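Local atomic coordinates of rhamnose ABC transporter, periplasmic rhamnose-binding protein (Kribbella flavida, PDB entry 4KVF), a protein that probably binds carbohydrate, presumably rhamnose, outside the cell membrane for uptake by an ABC transporter. Residues E306-G311 against Y316-A321; G285-Y290 against G322-G327; R136-N141 against A293-G298; N115-R118 against K123-T126. One frame throughout, in Å; residues are numbered along the deposited sequence.

Interaction 1: E306-G311 against Y316-A321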
loop_
_atom_site.group_PDB
_atom_site.type_symbol
_atom_site.label_atom_id
_atom_site.label_comp_id
_atom_site.label_asym_id
_atom_site.label_seq_id
_atom_site.Cartn_x
_atom_site.Cartn_y
_atom_site.Cartn_z
ATOM N N GLU A 306 10.577 -3.691 -19.410
ATOM C CA GLU A 306 10.666 -5.145 -19.388
ATOM C C GLU A 306 9.360 -5.720 -18.847
ATOM O O GLU A 306 8.732 -5.128 -17.968
ATOM C CB GLU A 306 11.838 -5.594 -18.506
ATOM C CG GLU A 306 13.196 -5.315 -19.127
ATOM C CD GLU A 306 14.336 -5.781 -18.252
ATOM O OE1 GLU A 306 14.104 -5.962 -17.039
ATOM O OE2 GLU A 306 15.455 -5.972 -18.780
ATOM N N LYS A 307 8.954 -6.869 -19.379
ATOM C CA LYS A 307 7.693 -7.493 -18.977
ATOM C C LYS A 307 7.932 -8.870 -18.389
ATOM O O LYS A 307 8.852 -9.574 -18.803
ATOM C CB LYS A 307 6.728 -7.606 -20.169
ATOM C CG LYS A 307 6.307 -6.271 -20.793
ATOM C CD LYS A 307 5.286 -6.431 -21.935
ATOM C CE LYS A 307 5.946 -6.951 -23.212
ATOM N NZ LYS A 307 5.014 -6.951 -24.383
ATOM N N PHE A 308 7.097 -9.258 -17.427
ATOM C CA PHE A 308 7.144 -10.616 -16.899
ATOM C C PHE A 308 5.781 -11.048 -16.401
ATOM O O PHE A 308 4.894 -10.223 -16.202
ATOM C CB PHE A 308 8.184 -10.746 -15.784
ATOM C CG PHE A 308 7.825 -10.001 -14.529
ATOM C CD1 PHE A 308 7.963 -8.627 -14.463
ATOM C CD2 PHE A 308 7.345 -10.680 -13.407
ATOM C CE1 PHE A 308 7.633 -7.936 -13.295
ATOM C CE2 PHE A 308 7.004 -9.998 -12.251
ATOM C CZ PHE A 308 7.150 -8.618 -12.195
ATOM N N LYS A 309 5.624 -12.356 -16.227
ATOM C CA LYS A 309 4.377 -12.938 -15.761
ATOM C C LYS A 309 4.468 -13.122 -14.258
ATOM O O LYS A 309 5.505 -13.540 -13.742
ATOM C CB LYS A 309 4.147 -14.302 -16.422
ATOM C CG LYS A 309 4.022 -14.273 -17.931
ATOM C CD LYS A 309 2.882 -13.372 -18.374
ATOM C CE LYS A 309 2.464 -13.685 -19.803
ATOM N NZ LYS A 309 3.640 -13.848 -20.703
ATOM N N ALA A 310 3.385 -12.799 -13.558
ATOM C CA ALA A 310 3.336 -12.964 -12.107
ATOM C C ALA A 310 2.135 -13.785 -11.673
ATOM O O ALA A 310 1.301 -13.313 -10.910
ATOM C CB ALA A 310 3.328 -11.600 -11.412
ATOM N N GLY A 311 2.055 -15.020 -12.159
ATOM C CA GLY A 311 0.996 -15.929 -11.761
ATOM C C GLY A 311 -0.399 -15.357 -11.945
ATOM O O GLY A 311 -0.728 -14.813 -13.003
ATOM N N TYR A 316 3.171 -7.986 -15.917
ATOM C CA TYR A 316 3.652 -6.713 -15.401
ATOM C C TYR A 316 4.690 -6.096 -16.314
ATOM O O TYR A 316 5.470 -6.807 -16.939
ATOM C CB TYR A 316 4.214 -6.881 -13.989
ATOM C CG TYR A 316 3.085 -6.899 -12.995
ATOM C CD1 TYR A 316 2.610 -5.712 -12.445
ATOM C CD2 TYR A 316 2.424 -8.077 -12.694
ATOM C CE1 TYR A 316 1.541 -5.708 -11.566
ATOM C CE2 TYR A 316 1.352 -8.089 -11.817
ATOM C CZ TYR A 316 0.925 -6.897 -11.245
ATOM O OH TYR A 316 -0.151 -6.906 -10.386
ATOM N N THR A 317 4.674 -4.769 -16.408
ATOM C CA THR A 317 5.737 -4.050 -17.113
ATOM C C THR A 317 6.496 -3.220 -16.079
ATOM O O THR A 317 5.893 -2.458 -15.319
ATOM C CB THR A 317 5.186 -3.121 -18.195
ATOM O OG1 THR A 317 4.447 -3.876 -19.176
ATOM C CG2 THR A 317 6.348 -2.383 -18.907
ATOM N N VAL A 318 7.813 -3.388 -16.028
ATOM C CA VAL A 318 8.638 -2.647 -15.087
ATOM C C VAL A 318 8.611 -1.167 -15.453
ATOM O O VAL A 318 8.738 -0.809 -16.627
ATOM C CB VAL A 318 10.102 -3.151 -15.123
ATOM C CG1 VAL A 318 10.953 -2.390 -14.144
ATOM C CG2 VAL A 318 10.168 -4.645 -14.822
ATOM N N GLY A 319 8.430 -0.306 -14.455
ATOM C CA GLY A 319 8.406 1.126 -14.703
ATOM C C GLY A 319 9.768 1.768 -14.503
ATOM O O GLY A 319 10.791 1.082 -14.458
ATOM N N ALA A 320 9.793 3.091 -14.381
ATOM C CA ALA A 320 11.055 3.797 -14.179
ATOM C C ALA A 320 11.742 3.351 -12.883
ATOM O O ALA A 320 11.077 3.075 -11.874
ATOM C CB ALA A 320 10.823 5.297 -14.168
ATOM N N ALA A 321 13.072 3.266 -12.932
ATOM C CA ALA A 321 13.896 2.960 -11.756
ATOM C C ALA A 321 13.544 1.638 -11.071
ATOM O O ALA A 321 13.723 1.494 -9.864
ATOM C CB ALA A 321 13.836 4.108 -10.744
#
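Tyr-316 and Phe-308 form an antiparallel hydrogen-bonded pair: Tyr-316 N gives a nearly straight bond to Phe-308 O (2.8 Å, 174° at the hydrogen), and Phe-308 N returns one to Tyr-316 O (3.0 Å). Both side chains leave the same face of the strands and cross obliquely. Phe-308 holds CG between its backbone N and carbonyl carbon (chi1 68°), which carries the ring across to the neighbouring strand until CE1 stands 3.6 Å from Tyr-316 CB. The tyrosine thus meets this ring through its methylene, while Ala-310 CB lies 3.9 Å from Tyr-316 CD2; the phenol oxygen bonds to Leu-326 O. With an alanine in place of Phe-308, Tyr-316 CB would probably lose its cover and a gap would open toward Ala-291 and Ile-324, which the ring also touches. Thr-317 faces Lys-307 on the other, exposed face as a non-hydrogen-bonded pair. The two side chains run side by side, with Thr-317 OG1 3.4 Å from Lys-307 CG, a contact with the aliphatic part of the lysine. Val-318 N then closes the pairing with a bond to Glu-306 O (2.8 Å, 168°), and its CG2 approaches Glu-306 CB at 4.2 Å. The glutamate's carboxylate turns instead to the backbone N atoms of Thr-301 and Gly-302. The whole is a two-stranded beta hairpin of strands 307-309 and 315-317, its inner face laid on helix 281-296 and strand 323-325.

Interaction 2: G285-Y290 against G322-G327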
loop_
_atom_site.group_PDB
_atom_site.type_symbol
_atom_site.label_atom_id
_atom_site.label_comp_id
_atom_site.label_asym_id
_atom_site.label_seq_id
_atom_site.Cartn_x
_atom_site.Cartn_y
_atom_site.Cartn_z
ATOM N N GLY A 285 3.155 -9.271 -1.484
ATOM C CA GLY A 285 4.117 -10.325 -1.222
ATOM C C GLY A 285 4.171 -11.326 -2.356
ATOM O O GLY A 285 5.235 -11.831 -2.721
ATOM N N TYR A 286 2.999 -11.629 -2.910
ATOM C CA TYR A 286 2.885 -12.552 -4.043
ATOM C C TYR A 286 3.622 -11.989 -5.260
ATOM O O TYR A 286 4.434 -12.674 -5.888
ATOM C CB TYR A 286 1.396 -12.802 -4.333
ATOM C CG TYR A 286 1.085 -13.804 -5.413
ATOM C CD1 TYR A 286 1.194 -13.459 -6.757
ATOM C CD2 TYR A 286 0.636 -15.076 -5.095
ATOM C CE1 TYR A 286 0.886 -14.375 -7.754
ATOM C CE2 TYR A 286 0.335 -15.998 -6.087
ATOM C CZ TYR A 286 0.458 -15.633 -7.414
ATOM O OH TYR A 286 0.153 -16.545 -8.407
ATOM N N LEU A 287 3.358 -10.729 -5.593
ATOM C CA LEU A 287 4.033 -10.109 -6.713
ATOM C C LEU A 287 5.540 -10.042 -6.482
ATOM O O LEU A 287 6.314 -10.277 -7.400
ATOM C CB LEU A 287 3.457 -8.713 -6.987
ATOM C CG LEU A 287 4.126 -7.899 -8.101
ATOM C CD1 LEU A 287 4.207 -8.688 -9.408
ATOM C CD2 LEU A 287 3.373 -6.584 -8.319
ATOM N N ALA A 288 5.953 -9.732 -5.254
ATOM C CA ALA A 288 7.380 -9.636 -4.952
ATOM C C ALA A 288 8.118 -10.953 -5.233
ATOM O O ALA A 288 9.227 -10.943 -5.773
ATOM C CB ALA A 288 7.601 -9.191 -3.505
ATOM N N ALA A 289 7.497 -12.081 -4.888
ATOM C CA ALA A 289 8.112 -13.383 -5.146
ATOM C C ALA A 289 8.308 -13.634 -6.643
ATOM O O ALA A 289 9.363 -14.095 -7.082
ATOM C CB ALA A 289 7.291 -14.497 -4.524
ATOM N N TYR A 290 7.299 -13.322 -7.449
ATOM C CA TYR A 290 7.438 -13.529 -8.888
ATOM C C TYR A 290 8.467 -12.593 -9.514
ATOM O O TYR A 290 9.200 -12.988 -10.411
ATOM C CB TYR A 290 6.076 -13.433 -9.605
ATOM C CG TYR A 290 5.312 -14.740 -9.579
ATOM C CD1 TYR A 290 5.538 -15.718 -10.545
ATOM C CD2 TYR A 290 4.372 -15.006 -8.589
ATOM C CE1 TYR A 290 4.851 -16.926 -10.520
ATOM C CE2 TYR A 290 3.687 -16.219 -8.557
ATOM C CZ TYR A 290 3.928 -17.170 -9.527
ATOM O OH TYR A 290 3.247 -18.370 -9.494
ATOM N N GLY A 322 13.053 0.678 -11.840
ATOM C CA GLY A 322 12.778 -0.640 -11.299
ATOM C C GLY A 322 11.510 -0.745 -10.482
ATOM O O GLY A 322 11.273 -1.760 -9.825
ATOM N N GLU A 323 10.668 0.282 -10.541
ATOM C CA GLU A 323 9.402 0.249 -9.810
ATOM C C GLU A 323 8.384 -0.586 -10.555
ATOM O O GLU A 323 8.160 -0.389 -11.755
ATOM C CB GLU A 323 8.844 1.662 -9.607
ATOM C CG GLU A 323 7.475 1.656 -8.976
ATOM C CD GLU A 323 6.970 3.049 -8.645
ATOM O OE1 GLU A 323 6.359 3.689 -9.527
ATOM O OE2 GLU A 323 7.204 3.508 -7.510
ATOM N N ILE A 324 7.787 -1.537 -9.839
ATOM C CA ILE A 324 6.727 -2.362 -10.366
ATOM C C ILE A 324 5.463 -2.068 -9.564
ATOM O O ILE A 324 5.426 -2.295 -8.363
ATOM C CB ILE A 324 7.076 -3.862 -10.234
ATOM C CG1 ILE A 324 8.401 -4.142 -10.959
ATOM C CG2 ILE A 324 5.954 -4.718 -10.800
ATOM C CD1 ILE A 324 8.942 -5.563 -10.728
ATOM N N VAL A 325 4.442 -1.540 -10.234
ATOM C CA VAL A 325 3.237 -1.085 -9.524
ATOM C C VAL A 325 2.202 -2.189 -9.519
ATOM O O VAL A 325 1.819 -2.676 -10.588
ATOM C CB VAL A 325 2.636 0.157 -10.229
ATOM C CG1 VAL A 325 1.355 0.600 -9.514
ATOM C CG2 VAL A 325 3.669 1.278 -10.238
ATOM N N LEU A 326 1.746 -2.586 -8.328
ATOM C CA LEU A 326 0.830 -3.714 -8.192
ATOM C C LEU A 326 -0.437 -3.471 -9.001
ATOM O O LEU A 326 -0.925 -4.350 -9.710
ATOM C CB LEU A 326 0.483 -3.953 -6.717
ATOM C CG LEU A 326 -0.646 -4.936 -6.401
ATOM C CD1 LEU A 326 -0.301 -6.352 -6.886
ATOM C CD2 LEU A 326 -0.931 -4.930 -4.903
ATOM N N GLY A 327 -0.956 -2.253 -8.908
ATOM C CA GLY A 327 -2.090 -1.856 -9.720
ATOM C C GLY A 327 -2.732 -0.624 -9.121
ATOM O O GLY A 327 -2.194 -0.036 -8.182
#
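Leu-287 reaches from helix 281-296 to Ile-324 of the edge strand 323-325 and to Leu-326 just beyond its end; the strand belongs to a six-stranded parallel sheet, and helices packed on such a sheet are the build of a type I periplasmic binding protein lobe. The tight part is a single methyl, Leu-287 CD2. CG of Leu-287 lies opposite the backbone N (chi1 177°), which extends the branch from the helix toward the strand. There CD2 meets Ile-324 CG2 at 4.0 Å and, two residues on, Leu-326. The two leucine side chains run antiparallel, each passing alongside the other, and the end of Leu-326 bends back to the helix, where it also touches Asp-283 and Ile-284. Ile-140 of the adjoining strand and Ala-310 also touch Leu-287.

The other side of the strand is looser and partly exposed. Val-325 points away from the helix and rests on Thr-144, while Glu-323 sends OE2 to Asn-141 ND2. Between helix and strand the contact is wholly apolar and narrow: Leu-287 CD2 lies 4.0 Å from Leu-326 CD1 and 3.8 Å from Leu-326 CA.

Interaction 3: R136-N141 against A293-G298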
loop_
_atom_site.group_PDB
_atom_site.type_symbol
_atom_site.label_atom_id
_atom_site.label_comp_id
_atom_site.label_asym_id
_atom_site.label_seq_id
_atom_site.Cartn_x
_atom_site.Cartn_y
_atom_site.Cartn_z
ATOM N N ARG A 136 18.759 -1.796 -4.832
ATOM C CA ARG A 136 17.854 -2.916 -5.071
ATOM C C ARG A 136 17.580 -3.092 -6.565
ATOM O O ARG A 136 17.755 -2.166 -7.352
ATOM C CB ARG A 136 16.539 -2.751 -4.294
ATOM C CG ARG A 136 15.510 -1.805 -4.927
ATOM C CD ARG A 136 15.925 -0.338 -4.938
ATOM N NE ARG A 136 14.802 0.466 -5.413
ATOM C CZ ARG A 136 14.550 0.752 -6.685
ATOM N NH1 ARG A 136 15.364 0.327 -7.648
ATOM N NH2 ARG A 136 13.476 1.466 -6.997
ATOM N N ASP A 137 17.154 -4.289 -6.958
ATOM C CA ASP A 137 16.891 -4.563 -8.370
ATOM C C ASP A 137 15.497 -4.126 -8.810
ATOM O O ASP A 137 15.314 -3.715 -9.948
ATOM C CB ASP A 137 17.110 -6.048 -8.659
ATOM C CG ASP A 137 18.530 -6.483 -8.341
ATOM O OD1 ASP A 137 19.439 -6.139 -9.128
ATOM O OD2 ASP A 137 18.727 -7.161 -7.308
ATOM N N ALA A 138 14.531 -4.208 -7.900
ATOM C CA ALA A 138 13.161 -3.787 -8.185
ATOM C C ALA A 138 12.436 -3.413 -6.903
ATOM O O ALA A 138 12.805 -3.857 -5.816
ATOM C CB ALA A 138 12.394 -4.890 -8.917
ATOM N N PHE A 139 11.400 -2.593 -7.052
ATOM C CA PHE A 139 10.582 -2.153 -5.924
ATOM C C PHE A 139 9.125 -2.449 -6.219
ATOM O O PHE A 139 8.591 -2.010 -7.244
ATOM C CB PHE A 139 10.782 -0.648 -5.686
ATOM C CG PHE A 139 9.755 -0.022 -4.766
ATOM C CD1 PHE A 139 9.495 -0.550 -3.515
ATOM C CD2 PHE A 139 9.083 1.126 -5.150
ATOM C CE1 PHE A 139 8.558 0.043 -2.671
ATOM C CE2 PHE A 139 8.152 1.726 -4.309
ATOM C CZ PHE A 139 7.889 1.180 -3.075
ATOM N N ILE A 140 8.471 -3.202 -5.334
ATOM C CA ILE A 140 7.047 -3.454 -5.514
ATOM C C ILE A 140 6.254 -2.375 -4.783
ATOM O O ILE A 140 6.251 -2.310 -3.553
ATOM C CB ILE A 140 6.613 -4.842 -4.987
ATOM C CG1 ILE A 140 7.531 -5.939 -5.553
ATOM C CG2 ILE A 140 5.138 -5.107 -5.367
ATOM C CD1 ILE A 140 7.648 -5.926 -7.097
ATOM N N ASN A 141 5.589 -1.529 -5.562
ATOM C CA ASN A 141 4.776 -0.440 -5.035
ATOM C C ASN A 141 3.298 -0.811 -5.086
ATOM O O ASN A 141 2.768 -1.104 -6.164
ATOM C CB ASN A 141 5.022 0.834 -5.848
ATOM C CG ASN A 141 4.478 2.073 -5.162
ATOM O OD1 ASN A 141 3.877 1.979 -4.090
ATOM N ND2 ASN A 141 4.741 3.243 -5.745
ATOM N N ALA A 293 11.866 -13.913 -8.528
ATOM C CA ALA A 293 12.150 -15.129 -9.283
ATOM C C ALA A 293 12.485 -14.818 -10.728
ATOM O O ALA A 293 13.373 -15.450 -11.306
ATOM C CB ALA A 293 10.978 -16.096 -9.209
ATOM N N ALA A 294 11.776 -13.848 -11.315
ATOM C CA ALA A 294 12.040 -13.443 -12.687
ATOM C C ALA A 294 13.429 -12.865 -12.795
ATOM O O ALA A 294 14.130 -13.127 -13.761
ATOM C CB ALA A 294 11.010 -12.420 -13.179
ATOM N N LEU A 295 13.826 -12.080 -11.796
ATOM C CA LEU A 295 15.177 -11.505 -11.787
ATOM C C LEU A 295 16.245 -12.597 -11.703
ATOM O O LEU A 295 17.216 -12.603 -12.467
ATOM C CB LEU A 295 15.333 -10.527 -10.618
ATOM C CG LEU A 295 14.621 -9.187 -10.834
ATOM C CD1 LEU A 295 14.409 -8.503 -9.504
ATOM C CD2 LEU A 295 15.448 -8.295 -11.756
ATOM N N LYS A 296 16.055 -13.516 -10.769
ATOM C CA LYS A 296 17.035 -14.586 -10.527
ATOM C C LYS A 296 17.119 -15.572 -11.687
ATOM O O LYS A 296 18.172 -16.166 -11.931
ATOM C CB LYS A 296 16.711 -15.315 -9.216
ATOM C CG LYS A 296 17.773 -16.303 -8.745
ATOM C CD LYS A 296 19.100 -15.610 -8.475
ATOM C CE LYS A 296 20.166 -16.614 -8.051
ATOM N NZ LYS A 296 21.527 -16.006 -8.063
ATOM N N SER A 297 16.014 -15.734 -12.405
ATOM C CA SER A 297 15.961 -16.645 -13.549
ATOM C C SER A 297 16.417 -15.992 -14.851
ATOM O O SER A 297 16.476 -16.641 -15.899
ATOM C CB SER A 297 14.541 -17.201 -13.704
ATOM O OG SER A 297 14.079 -17.708 -12.455
ATOM N N GLY A 298 16.740 -14.708 -14.793
ATOM C CA GLY A 298 17.209 -14.000 -15.969
ATOM C C GLY A 298 16.137 -13.490 -16.919
ATOM O O GLY A 298 16.455 -13.042 -18.019
#
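Leu-295 lays one methyl against Asp-137, just before strand 138-141, and Ala-138, its first residue, and this apolar touch is the whole of the direct contact. Leu-295 CD1 lies 3.7 Å from Asp-137 CB and 4.2 Å from Ala-138 CB; the second methyl, CD2, reaches only Asp-137 CB, also at 4.2 Å. The leucine therefore meets the methylene of the aspartate and not its charged end. CG of Leu-295 stands opposite the carbonyl carbon (chi1 -75°), a setting that carries CD1 to the aspartate and alanine CB atoms.

The polar end of Asp-137 is engaged on both oxygens. OD1 makes a salt bridge to Arg-118 NH2 and OD2 accepts a hydrogen bond from Val-124 N, which together should fix the rotation of the carboxylate.

Further hydrogen bonds finish the helix just beyond the contact. Ala-293 O is gripped twice by Ser-297, from opposite faces of its plane: by N at 2.9 Å and by OG at 2.6 Å, the hydroxyl tilted 32° from the carbonyl plane. Gly-298 follows with positive phi (82°) in a Schellman motif, its N bonded to Leu-295 O at 3.2 Å. At these backbone angles a side chain would press on the carbonyl oxygen of Ser-297.

Helix 281-296 thus brings its C-terminal turn to the beginning of strand 138-141, a strand flanked in the parallel sheet by 123-127 and 323-325; farther along, Ile-140 continues the packing against Ile-284, Ala-288 and Ala-291 of the same helix.

Interaction 4: N115-R118 against K123-T126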
loop_
_atom_site.group_PDB
_atom_site.type_symbol
_atom_site.label_atom_id
_atom_site.label_comp_id
_atom_site.label_asym_id
_atom_site.label_seq_id
_atom_site.Cartn_x
_atom_site.Cartn_y
_atom_site.Cartn_z
ATOM N N ASN A 115 23.720 -4.153 -1.133
ATOM C CA ASN A 115 24.625 -4.208 -2.280
ATOM C C ASN A 115 25.654 -5.321 -2.132
ATOM O O ASN A 115 26.133 -5.876 -3.121
ATOM C CB ASN A 115 25.279 -2.848 -2.549
ATOM C CG ASN A 115 24.365 -1.925 -3.340
ATOM O OD1 ASN A 115 23.550 -2.392 -4.148
ATOM N ND2 ASN A 115 24.480 -0.621 -3.107
ATOM N N GLN A 116 25.977 -5.659 -0.887
ATOM C CA GLN A 116 26.809 -6.827 -0.634
ATOM C C GLN A 116 26.064 -8.082 -1.097
ATOM O O GLN A 116 26.657 -8.983 -1.697
ATOM C CB GLN A 116 27.140 -6.931 0.851
ATOM C CG GLN A 116 28.047 -8.090 1.202
ATOM C CD GLN A 116 29.509 -7.693 1.248
ATOM O OE1 GLN A 116 29.994 -6.947 0.392
ATOM N NE2 GLN A 116 30.221 -8.187 2.256
ATOM N N ALA A 117 24.762 -8.133 -0.818
ATOM C CA ALA A 117 23.937 -9.257 -1.265
ATOM C C ALA A 117 23.935 -9.335 -2.786
ATOM O O ALA A 117 24.159 -10.399 -3.366
ATOM C CB ALA A 117 22.504 -9.133 -0.740
ATOM N N ARG A 118 23.710 -8.201 -3.441
ATOM C CA ARG A 118 23.659 -8.196 -4.902
ATOM C C ARG A 118 24.987 -8.593 -5.548
ATOM O O ARG A 118 24.991 -9.242 -6.593
ATOM C CB ARG A 118 23.165 -6.847 -5.427
ATOM C CG ARG A 118 21.791 -6.465 -4.903
ATOM C CD ARG A 118 21.520 -5.006 -5.175
ATOM N NE ARG A 118 21.042 -4.808 -6.535
ATOM C CZ ARG A 118 21.130 -3.658 -7.193
ATOM N NH1 ARG A 118 21.710 -2.607 -6.623
ATOM N NH2 ARG A 118 20.650 -3.571 -8.426
ATOM N N LYS A 123 19.259 -11.508 -5.639
ATOM C CA LYS A 123 18.382 -10.434 -6.116
ATOM C C LYS A 123 17.635 -9.763 -4.973
ATOM O O LYS A 123 17.147 -10.418 -4.049
ATOM C CB LYS A 123 17.406 -10.960 -7.180
ATOM C CG LYS A 123 18.099 -11.632 -8.364
ATOM C CD LYS A 123 19.075 -10.692 -9.064
ATOM C CE LYS A 123 20.075 -11.468 -9.900
ATOM N NZ LYS A 123 21.026 -10.559 -10.598
ATOM N N VAL A 124 17.536 -8.440 -5.039
ATOM C CA VAL A 124 16.913 -7.683 -3.969
ATOM C C VAL A 124 15.686 -6.943 -4.485
ATOM O O VAL A 124 15.774 -6.132 -5.399
ATOM C CB VAL A 124 17.902 -6.677 -3.351
ATOM C CG1 VAL A 124 17.190 -5.777 -2.356
ATOM C CG2 VAL A 124 19.045 -7.416 -2.675
ATOM N N VAL A 125 14.543 -7.273 -3.905
ATOM C CA VAL A 125 13.278 -6.638 -4.237
ATOM C C VAL A 125 12.737 -5.946 -2.985
ATOM O O VAL A 125 12.462 -6.577 -1.958
ATOM C CB VAL A 125 12.253 -7.689 -4.693
ATOM C CG1 VAL A 125 10.900 -7.042 -4.932
ATOM C CG2 VAL A 125 12.748 -8.389 -5.946
ATOM N N THR A 126 12.589 -4.636 -3.055
ATOM C CA THR A 126 11.984 -3.937 -1.945
ATOM C C THR A 126 10.467 -3.942 -2.104
ATOM O O THR A 126 9.942 -4.174 -3.195
ATOM C CB THR A 126 12.499 -2.498 -1.855
ATOM O OG1 THR A 126 12.416 -1.903 -3.153
ATOM C CG2 THR A 126 13.958 -2.490 -1.429
HETATM O O HOH W 1 22.444 -9.620 -7.776
#
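Arg-118 O accepts a 2.8 Å hydrogen bond from a water that in turn takes a weak one from Lys-123 NZ (3.3 Å), a polar bridge over the turn of a beta-alpha-beta unit. In this unit strand 99-102, helix 111-119 and strand 123-127 follow one another, and the helix comes back against the strand it leads into. The ammonium of Lys-123 also forms a long, weak ion pair with Asp-121.

The arginine chain is used along its length. Its aliphatic part crosses Val-124 at about a right angle, with Arg-118 CG 3.7 Å from Val-124 CG2. Beyond, a bend at chi3 (82°) turns the guanidinium back along the helix, where NH1 gives a 3.1 Å bond to Asn-115 OD1. The amide oxygen lies at the edge of the guanidinium, only 12° out of its plane, and the bond is moderately straight (155° at the hydrogen). NH2 makes a salt bridge to Asp-137 OD1 and NE is bonded as well, so all three nitrogens help to fix the group. A leucine in place of Arg-118 would probably leave the Asp-137 carboxylate without its charged mate and Asn-115 OD1 without this donor.

Under the arginine the helix meets the strand through apolar groups alone. Ala-117 faces both Ile-100 and Val-124, touching two neighbouring strands of the sheet. Val-124 holds CG2 opposite its carbonyl carbon and toward the helix, 4.3 Å from Ala-117 CB.

Overall arrangement
All four contacts belong to one lobe, around the 123-127, 138-141 and 323-325 side of its six-stranded parallel sheet. Along the chain, interaction 4 closes first; interactions 2 and 3 cross, their segments alternating, and interaction 1 is nested inside the loop closed by interaction 2. Interactions 2 and 3 share helix 281-296, with centres about 8 Å apart. Interaction 4 lies about 9 Å from interaction 3 (centres), on the next strand, and about 18 Å from interaction 1. The hairpin of interaction 1 lies about 8 Å from interaction 2 (centres). Strand 323-325 edges a sheet whose other strands all come before residue 142, so the chain returns late to complete the lobe.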